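PDB 3WUD: galectin, which binds beta-galactosides such as lactose through a beta-sandwich carbohydrate-recognition domain and forms a two-subunit proto-type lectin. Local coordinates for residues A[5-17]-A[119-133]. Sequence-based numbering, arbitrary orientation.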
ATOM      1  N   ALA A   5      -2.550  15.376   4.755  1.00 55.45           N
ATOM      2  CA  ALA A   5      -2.242  14.865   3.392  1.00 53.76           C
ATOM      3  C   ALA A   5      -2.604  13.388   3.301  1.00 55.14           C
ATOM      4  O   ALA A   5      -2.898  12.717   4.307  1.00 64.54           O
ATOM      5  CB  ALA A   5      -0.772  15.078   3.033  1.00 54.04           C
ATOM      6  N   GLY A   6      -2.597  12.887   2.079  1.00 47.68           N
ATOM      7  CA  GLY A   6      -3.056  11.552   1.836  1.00 39.19           C
ATOM      8  C   GLY A   6      -1.985  10.521   2.156  1.00 37.04           C
ATOM      9  O   GLY A   6      -0.990  10.741   2.886  1.00 33.39           O
ATOM     10  N   MET A   7      -2.207   9.361   1.615  1.00 29.66           N
ATOM     11  CA  MET A   7      -1.371   8.282   1.942  1.00 29.85           C
ATOM     12  C   MET A   7      -0.473   8.004   0.781  1.00 25.82           C
ATOM     13  O   MET A   7      -0.870   8.250  -0.373  1.00 23.04           O
ATOM     14  CB  MET A   7      -2.214   7.139   2.336  1.00 30.32           C
ATOM     15  CG  MET A   7      -2.851   6.344   1.290  1.00 38.56           C
ATOM     16  SD  MET A   7      -2.153   4.755   1.654  1.00 47.04           S
ATOM     17  CE  MET A   7      -1.154   4.517   0.170  1.00 31.92           C
ATOM     18  N   VAL A   8       0.730   7.504   1.085  1.00 20.82           N
ATOM     19  CA  VAL A   8       1.781   7.398   0.110  1.00 18.81           C
ATOM     20  C   VAL A   8       2.283   5.938   0.192  1.00 16.68           C
ATOM     21  O   VAL A   8       2.315   5.357   1.285  1.00 16.33           O
ATOM     22  CB  VAL A   8       2.960   8.316   0.483  1.00 22.21           C
ATOM     23  CG1 VAL A   8       4.244   7.874  -0.249  1.00 25.35           C
ATOM     24  CG2 VAL A   8       2.600   9.752   0.159  1.00 26.47           C
ATOM     25  N   MET A   9       2.533   5.342  -0.935  1.00 15.93           N
ATOM     26  CA  MET A   9       3.283   4.049  -0.987  1.00 15.32           C
ATOM     27  C   MET A   9       4.481   4.298  -1.847  1.00 15.48           C
ATOM     28  O   MET A   9       4.380   4.902  -2.948  1.00 14.03           O
ATOM     29  CB  MET A   9       2.428   2.952  -1.606  1.00 19.50           C
ATOM     30  CG  MET A   9       2.851   1.545  -1.237  1.00 21.12           C
ATOM     31  SD  MET A   9       1.771   0.208  -1.883  1.00 29.40           S
ATOM     32  CE  MET A   9       0.239   1.001  -1.457  1.00 29.59           C
ATOM     33  N   ASN A  10       5.622   3.763  -1.414  1.00 15.24           N
ATOM     34  CA  ASN A  10       6.831   3.996  -2.156  1.00 13.74           C
ATOM     35  C   ASN A  10       7.697   2.722  -2.184  1.00 15.29           C
ATOM     36  O   ASN A  10       7.711   1.960  -1.212  1.00 16.51           O
ATOM     37  CB  ASN A  10       7.584   5.143  -1.414  1.00 16.29           C
ATOM     38  CG  ASN A  10       8.814   5.683  -2.184  1.00 20.88           C
ATOM     39  OD1 ASN A  10       9.907   5.898  -1.593  1.00 26.95           O
ATOM     40  ND2 ASN A  10       8.644   5.954  -3.438  1.00 19.20           N
ATOM     41  N   ASN A  11       8.416   2.563  -3.293  1.00 18.63           N
ATOM     42  CA  ASN A  11       9.420   1.466  -3.557  1.00 20.65           C
ATOM     43  C   ASN A  11       8.796   0.106  -3.621  1.00 22.30           C
ATOM     44  O   ASN A  11       9.389  -0.886  -3.224  1.00 21.33           O
ATOM     45  CB  ASN A  11      10.628   1.575  -2.638  1.00 24.20           C
ATOM     46  CG  ASN A  11      11.580   2.739  -3.060  1.00 31.54           C
ATOM     47  OD1 ASN A  11      11.550   3.264  -4.220  1.00 32.63           O
ATOM     48  ND2 ASN A  11      12.410   3.166  -2.108  1.00 38.25           N
ATOM     49  N   PHE A  12       7.547   0.068  -4.107  1.00 20.35           N
ATOM     50  CA  PHE A  12       7.003  -1.124  -4.748  1.00 20.48           C
ATOM     51  C   PHE A  12       7.541  -1.058  -6.202  1.00 18.90           C
ATOM     52  O   PHE A  12       8.170  -0.092  -6.607  1.00 19.24           O
ATOM     53  CB  PHE A  12       5.479  -1.155  -4.655  1.00 20.11           C
ATOM     54  CG  PHE A  12       4.795  -0.013  -5.406  1.00 18.10           C
ATOM     55  CD1 PHE A  12       4.296  -0.201  -6.691  1.00 18.75           C
ATOM     56  CD2 PHE A  12       4.656   1.264  -4.818  1.00 19.02           C
ATOM     57  CE1 PHE A  12       3.708   0.822  -7.418  1.00 19.26           C
ATOM     58  CE2 PHE A  12       4.114   2.295  -5.542  1.00 19.35           C
ATOM     59  CZ  PHE A  12       3.626   2.072  -6.859  1.00 18.60           C
ATOM     60  N   SER A  13       7.314  -2.073  -7.015  1.00 21.44           N
ATOM     61  CA  SER A  13       7.621  -1.965  -8.462  1.00 23.77           C
ATOM     62  C   SER A  13       6.526  -2.492  -9.343  1.00 22.82           C
ATOM     63  O   SER A  13       6.236  -3.700  -9.379  1.00 27.21           O
ATOM     64  CB  SER A  13       8.998  -2.548  -8.879  1.00 29.97           C
ATOM     65  OG  SER A  13       9.344  -3.651  -8.123  1.00 36.75           O
ATOM     66  N   LEU A  14       5.882  -1.573 -10.050  1.00 18.16           N
ATOM     67  CA  LEU A  14       4.953  -1.900 -11.078  1.00 19.85           C
ATOM     68  C   LEU A  14       5.672  -1.862 -12.400  1.00 19.38           C
ATOM     69  O   LEU A  14       6.121  -0.798 -12.841  1.00 17.83           O
ATOM     70  CB  LEU A  14       3.763  -0.913 -11.111  1.00 21.02           C
ATOM     71  CG  LEU A  14       2.625  -1.094 -12.091  1.00 22.70           C
ATOM     72  CD1 LEU A  14       1.921  -2.430 -11.791  1.00 26.58           C
ATOM     73  CD2 LEU A  14       1.618   0.066 -12.031  1.00 23.81           C
ATOM     74  N   LYS A  15       5.771  -3.023 -13.063  1.00 21.25           N
ATOM     75  CA  LYS A  15       6.570  -3.148 -14.325  1.00 24.02           C
ATOM     76  C   LYS A  15       5.682  -3.112 -15.548  1.00 19.77           C
ATOM     77  O   LYS A  15       4.501  -3.322 -15.448  1.00 21.27           O
ATOM     78  CB  LYS A  15       7.410  -4.468 -14.317  1.00 25.74           C
ATOM     79  CG  LYS A  15       8.552  -4.440 -13.304  1.00 31.43           C
ATOM     80  CD  LYS A  15       9.376  -5.729 -13.270  1.00 36.94           C
ATOM     81  CE  LYS A  15       8.799  -6.758 -12.309  1.00 41.68           C
ATOM     82  NZ  LYS A  15       7.382  -7.189 -12.548  1.00 45.41           N
ATOM     83  N   GLN A  16       6.241  -2.882 -16.726  1.00 21.35           N
ATOM     84  CA  GLN A  16       5.418  -2.937 -17.932  1.00 23.42           C
ATOM     85  C   GLN A  16       4.669  -4.211 -18.107  1.00 22.98           C
ATOM     86  O   GLN A  16       5.185  -5.310 -17.846  1.00 23.91           O
ATOM     87  CB  GLN A  16       6.236  -2.756 -19.188  1.00 28.03           C
ATOM     88  CG  GLN A  16       6.514  -1.344 -19.502  1.00 32.95           C
ATOM     89  CD  GLN A  16       7.249  -1.283 -20.804  1.00 38.24           C
ATOM     90  OE1 GLN A  16       6.845  -1.900 -21.803  1.00 41.51           O
ATOM     91  NE2 GLN A  16       8.362  -0.614 -20.783  1.00 40.70           N
ATOM     92  N   GLY A  17       3.450  -4.062 -18.579  1.00 23.54           N
ATOM     93  CA  GLY A  17       2.540  -5.168 -18.792  1.00 27.52           C
ATOM     94  C   GLY A  17       1.721  -5.575 -17.593  1.00 23.95           C
ATOM     95  O   GLY A  17       0.909  -6.470 -17.724  1.00 28.74           O
ATOM     96  N   THR A 119      10.401   1.499 -14.093  1.00 23.39           N
ATOM     97  CA  THR A 119       9.319   0.953 -13.256  1.00 23.03           C
ATOM     98  C   THR A 119       8.549   2.090 -12.555  1.00 19.49           C
ATOM     99  O   THR A 119       9.165   3.127 -12.216  1.00 19.53           O
ATOM    100  CB  THR A 119       9.982   0.122 -12.158  1.00 26.62           C
ATOM    101  OG1 THR A 119      10.886  -0.787 -12.795  1.00 30.67           O
ATOM    102  CG2 THR A 119       9.026  -0.693 -11.469  1.00 29.55           C
ATOM    103  N   ILE A 120       7.255   1.872 -12.342  1.00 17.49           N
ATOM    104  CA  ILE A 120       6.491   2.684 -11.393  1.00 17.77           C
ATOM    105  C   ILE A 120       6.757   2.230  -9.970  1.00 15.75           C
ATOM    106  O   ILE A 120       6.495   1.071  -9.596  1.00 15.41           O
ATOM    107  CB  ILE A 120       5.011   2.738 -11.750  1.00 16.93           C
ATOM    108  CG1 ILE A 120       4.874   3.513 -13.076  1.00 18.78           C
ATOM    109  CG2 ILE A 120       4.186   3.368 -10.601  1.00 17.89           C
ATOM    110  CD1 ILE A 120       3.587   3.351 -13.805  1.00 21.08           C
ATOM    111  N   THR A 121       7.215   3.191  -9.172  1.00 15.10           N
ATOM    112  CA  THR A 121       7.599   2.925  -7.798  1.00 16.32           C
ATOM    113  C   THR A 121       6.911   3.799  -6.737  1.00 14.87           C
ATOM    114  O   THR A 121       7.228   3.671  -5.581  1.00 16.23           O
ATOM    115  CB  THR A 121       9.129   3.067  -7.639  1.00 16.08           C
ATOM    116  OG1 THR A 121       9.493   4.442  -7.901  1.00 18.77           O
ATOM    117  CG2 THR A 121       9.794   2.073  -8.581  1.00 18.01           C
ATOM    118  N   PHE A 122       6.014   4.676  -7.145  1.00 15.16           N
ATOM    119  CA  PHE A 122       5.410   5.610  -6.240  1.00 13.24           C
ATOM    120  C   PHE A 122       3.904   5.753  -6.483  1.00 12.96           C
ATOM    121  O   PHE A 122       3.485   5.858  -7.616  1.00 12.88           O
ATOM    122  CB  PHE A 122       6.066   6.995  -6.379  1.00 14.73           C
ATOM    123  CG  PHE A 122       5.481   8.064  -5.445  1.00 14.36           C
ATOM    124  CD1 PHE A 122       4.472   8.890  -5.872  1.00 16.22           C
ATOM    125  CD2 PHE A 122       6.001   8.239  -4.182  1.00 16.04           C
ATOM    126  CE1 PHE A 122       3.977   9.901  -5.075  1.00 16.81           C
ATOM    127  CE2 PHE A 122       5.516   9.264  -3.353  1.00 17.75           C
ATOM    128  CZ  PHE A 122       4.462  10.036  -3.785  1.00 17.63           C
ATOM    129  N   LEU A 123       3.172   5.811  -5.407  1.00 13.17           N
ATOM    130  CA  LEU A 123       1.750   6.000  -5.403  1.00 14.44           C
ATOM    131  C   LEU A 123       1.369   6.978  -4.294  1.00 14.02           C
ATOM    132  O   LEU A 123       1.851   6.920  -3.148  1.00 15.83           O
ATOM    133  CB  LEU A 123       1.079   4.673  -5.134  1.00 15.09           C
ATOM    134  CG  LEU A 123      -0.441   4.706  -4.888  1.00 17.60           C
ATOM    135  CD1 LEU A 123      -1.082   5.272  -3.626  1.00 20.26           C
ATOM    136  CD2 LEU A 123      -1.205   5.206  -6.042  1.00 22.17           C
ATOM    137  N   SER A 124       0.487   7.906  -4.595  1.00 15.29           N
ATOM    138  CA  SER A 124      -0.123   8.644  -3.465  1.00 13.61           C
ATOM    139  C   SER A 124      -1.600   8.885  -3.756  1.00 15.72           C
ATOM    140  O   SER A 124      -2.058   8.822  -4.861  1.00 14.30           O
ATOM    141  CB  SER A 124       0.593   9.960  -3.130  1.00 14.58           C
ATOM    142  OG  SER A 124       0.500  10.895  -4.204  1.00 15.90           O
ATOM    143  N   MET A 125      -2.356   9.140  -2.727  1.00 17.26           N
ATOM    144  CA  MET A 125      -3.778   9.398  -2.970  1.00 20.23           C
ATOM    145  C   MET A 125      -4.312  10.354  -1.925  1.00 19.59           C
ATOM    146  O   MET A 125      -3.781  10.458  -0.798  1.00 21.02           O
ATOM    147  CB  MET A 125      -4.542   8.102  -3.021  1.00 24.24           C
ATOM    148  CG  MET A 125      -4.522   7.362  -1.706  1.00 27.29           C
ATOM    149  SD  MET A 125      -5.108   5.682  -1.911  1.00 35.16           S
ATOM    150  CE  MET A 125      -6.669   5.642  -1.064  1.00 34.85           C
ATOM    151  N   ASP A 126      -5.391  11.032  -2.266  1.00 18.62           N
ATOM    152  CA  ASP A 126      -5.916  12.090  -1.425  1.00 22.03           C
ATOM    153  C   ASP A 126      -7.442  12.138  -1.689  1.00 16.96           C
ATOM    154  O   ASP A 126      -7.877  11.971  -2.802  1.00 17.94           O
ATOM    155  CB  ASP A 126      -5.240  13.419  -1.789  1.00 28.81           C
ATOM    156  CG  ASP A 126      -5.589  14.576  -0.842  1.00 38.28           C
ATOM    157  OD1 ASP A 126      -5.899  14.397   0.392  1.00 44.75           O
ATOM    158  OD2 ASP A 126      -5.521  15.707  -1.353  1.00 48.30           O
ATOM    159  N   GLY A 127      -8.236  12.274  -0.650  1.00 18.71           N
ATOM    160  CA  GLY A 127      -9.673  12.411  -0.824  1.00 18.28           C
ATOM    161  C   GLY A 127     -10.453  11.104  -0.943  1.00 19.34           C
ATOM    162  O   GLY A 127     -11.664  11.129  -1.181  1.00 20.18           O
ATOM    163  N   ILE A 128      -9.746   9.982  -0.807  1.00 18.86           N
ATOM    164  CA  ILE A 128     -10.328   8.665  -0.948  1.00 21.75           C
ATOM    165  C   ILE A 128      -9.685   7.786   0.118  1.00 22.74           C
ATOM    166  O   ILE A 128      -8.490   7.826   0.270  1.00 23.43           O
ATOM    167  CB  ILE A 128     -10.188   8.094  -2.418  1.00 22.14           C
ATOM    168  CG1 ILE A 128     -10.825   6.709  -2.519  1.00 23.30           C
ATOM    169  CG2 ILE A 128      -8.743   8.067  -2.922  1.00 22.64           C
ATOM    170  CD1 ILE A 128     -10.828   6.160  -3.924  1.00 22.52           C
ATOM    171  N   GLU A 129     -10.474   6.985   0.806  1.00 23.16           N
ATOM    172  CA  GLU A 129      -9.972   6.166   1.897  1.00 25.95           C
ATOM    173  C   GLU A 129      -9.527   4.819   1.355  1.00 24.37           C
ATOM    174  O   GLU A 129     -10.266   4.156   0.669  1.00 24.74           O
ATOM    175  CB  GLU A 129     -11.023   6.038   2.994  1.00 28.58           C
ATOM    176  CG  GLU A 129     -11.416   7.409   3.526  1.00 34.01           C
ATOM    177  CD  GLU A 129     -12.389   7.363   4.695  1.00 42.16           C
ATOM    178  OE1 GLU A 129     -12.140   6.540   5.629  1.00 42.19           O
ATOM    179  OE2 GLU A 129     -13.403   8.149   4.678  1.00 47.02           O
ATOM    180  N   LEU A 130      -8.322   4.392   1.698  1.00 22.95           N
ATOM    181  CA  LEU A 130      -7.848   3.122   1.170  1.00 22.33           C
ATOM    182  C   LEU A 130      -8.686   1.991   1.727  1.00 19.74           C
ATOM    183  O   LEU A 130      -8.950   1.909   2.944  1.00 19.22           O
ATOM    184  CB  LEU A 130      -6.381   2.901   1.563  1.00 24.24           C
ATOM    185  CG  LEU A 130      -5.725   1.608   1.215  1.00 26.60           C
ATOM    186  CD1 LEU A 130      -5.590   1.368  -0.277  1.00 28.32           C
ATOM    187  CD2 LEU A 130      -4.342   1.629   1.892  1.00 28.03           C
ATOM    188  N   LYS A 131      -9.030   1.067   0.844  1.00 16.60           N
ATOM    189  CA  LYS A 131      -9.598  -0.222   1.263  1.00 18.26           C
ATOM    190  C   LYS A 131      -8.574  -1.295   0.879  1.00 16.29           C
ATOM    191  O   LYS A 131      -8.221  -2.080   1.729  1.00 15.75           O
ATOM    192  CB  LYS A 131     -10.986  -0.451   0.613  1.00 19.30           C
ATOM    193  CG  LYS A 131     -11.587  -1.861   0.711  1.00 23.64           C
ATOM    194  CD  LYS A 131     -11.751  -2.392   2.111  1.00 28.05           C
ATOM    195  CE  LYS A 131     -11.897  -3.927   2.087  1.00 34.35           C
ATOM    196  NZ  LYS A 131     -11.032  -4.628   1.044  1.00 39.91           N
ATOM    197  N   ALA A 132      -8.094  -1.335  -0.361  1.00 19.24           N
ATOM    198  CA  ALA A 132      -7.131  -2.355  -0.776  1.00 18.44           C
ATOM    199  C   ALA A 132      -6.292  -1.848  -1.956  1.00 21.54           C
ATOM    200  O   ALA A 132      -6.794  -1.085  -2.821  1.00 17.73           O
ATOM    201  CB  ALA A 132      -7.830  -3.634  -1.184  1.00 19.05           C
ATOM    202  N   ILE A 133      -5.051  -2.338  -2.023  1.00 22.94           N
ATOM    203  CA  ILE A 133      -4.232  -2.234  -3.249  1.00 24.69           C
ATOM    204  C   ILE A 133      -3.731  -3.613  -3.651  1.00 24.76           C
ATOM    205  O   ILE A 133      -3.340  -4.425  -2.794  1.00 22.26           O
ATOM    206  CB  ILE A 133      -3.029  -1.263  -3.067  1.00 29.55           C
ATOM    207  CG1 ILE A 133      -3.579   0.162  -2.918  1.00 37.00           C
ATOM    208  CG2 ILE A 133      -2.043  -1.332  -4.271  1.00 26.89           C
ATOM    209  CD1 ILE A 133      -2.633   1.215  -2.378  1.00 39.90           C
TER
HETATM  210  O   HOH W   1      10.209   5.627  -5.468  1.00 31.86           O
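F12 lays its ring against strand 120-126, on the side of I120 and L123, where CE2 lies 3.9 Å from L123 CB and CZ 4.0 Å from I120 CG2. Its CG sits between the backbone N and the carbonyl carbon (chi1 64°), which turns the ring back toward that strand; CA of T121 lies over one face, offset toward the rim, and the amide N of L123 meets the edge. The side chains of F12 and I120 run side by side in the same direction. Further along this buried face, M7 crosses M125 obliquely, M7 CG lying 3.6 Å from M125 CG, then bends so that SD packs on L130 CD2 (3.8 Å) and CE on L123 CD1. M9 CB lies beside L123 CB. On the other face, V8 CG1 touches F122 CE2 at 3.6 Å, while the amide of N10 stands at the edge of the F122 ring, the planes 71° apart. A water links N11 OD1, T121 OG1 and, weakly, N10 ND2.

The backbones pair antiparallel, M9 and L123 exchanging two hydrogen bonds. The register slips by two at a beta bulge where the chain turns its corner at N11, and pairing resumes with a nearly straight bond from L14 N to I120 O (2.8 Å, 175°). Within its own chain strand 7-10 is the outermost strand of its sheet in the galectin sandwich, with strand 120-126 next to it and strand 34-37 beyond, where N36 holds S124 OG. L20 and L22 of strand 19-26 pack from the facing sheet. V8, M9 and N10, like A132 and I133, pair antiparallel with a strand of the second subunit, continuing the sheet across the interface.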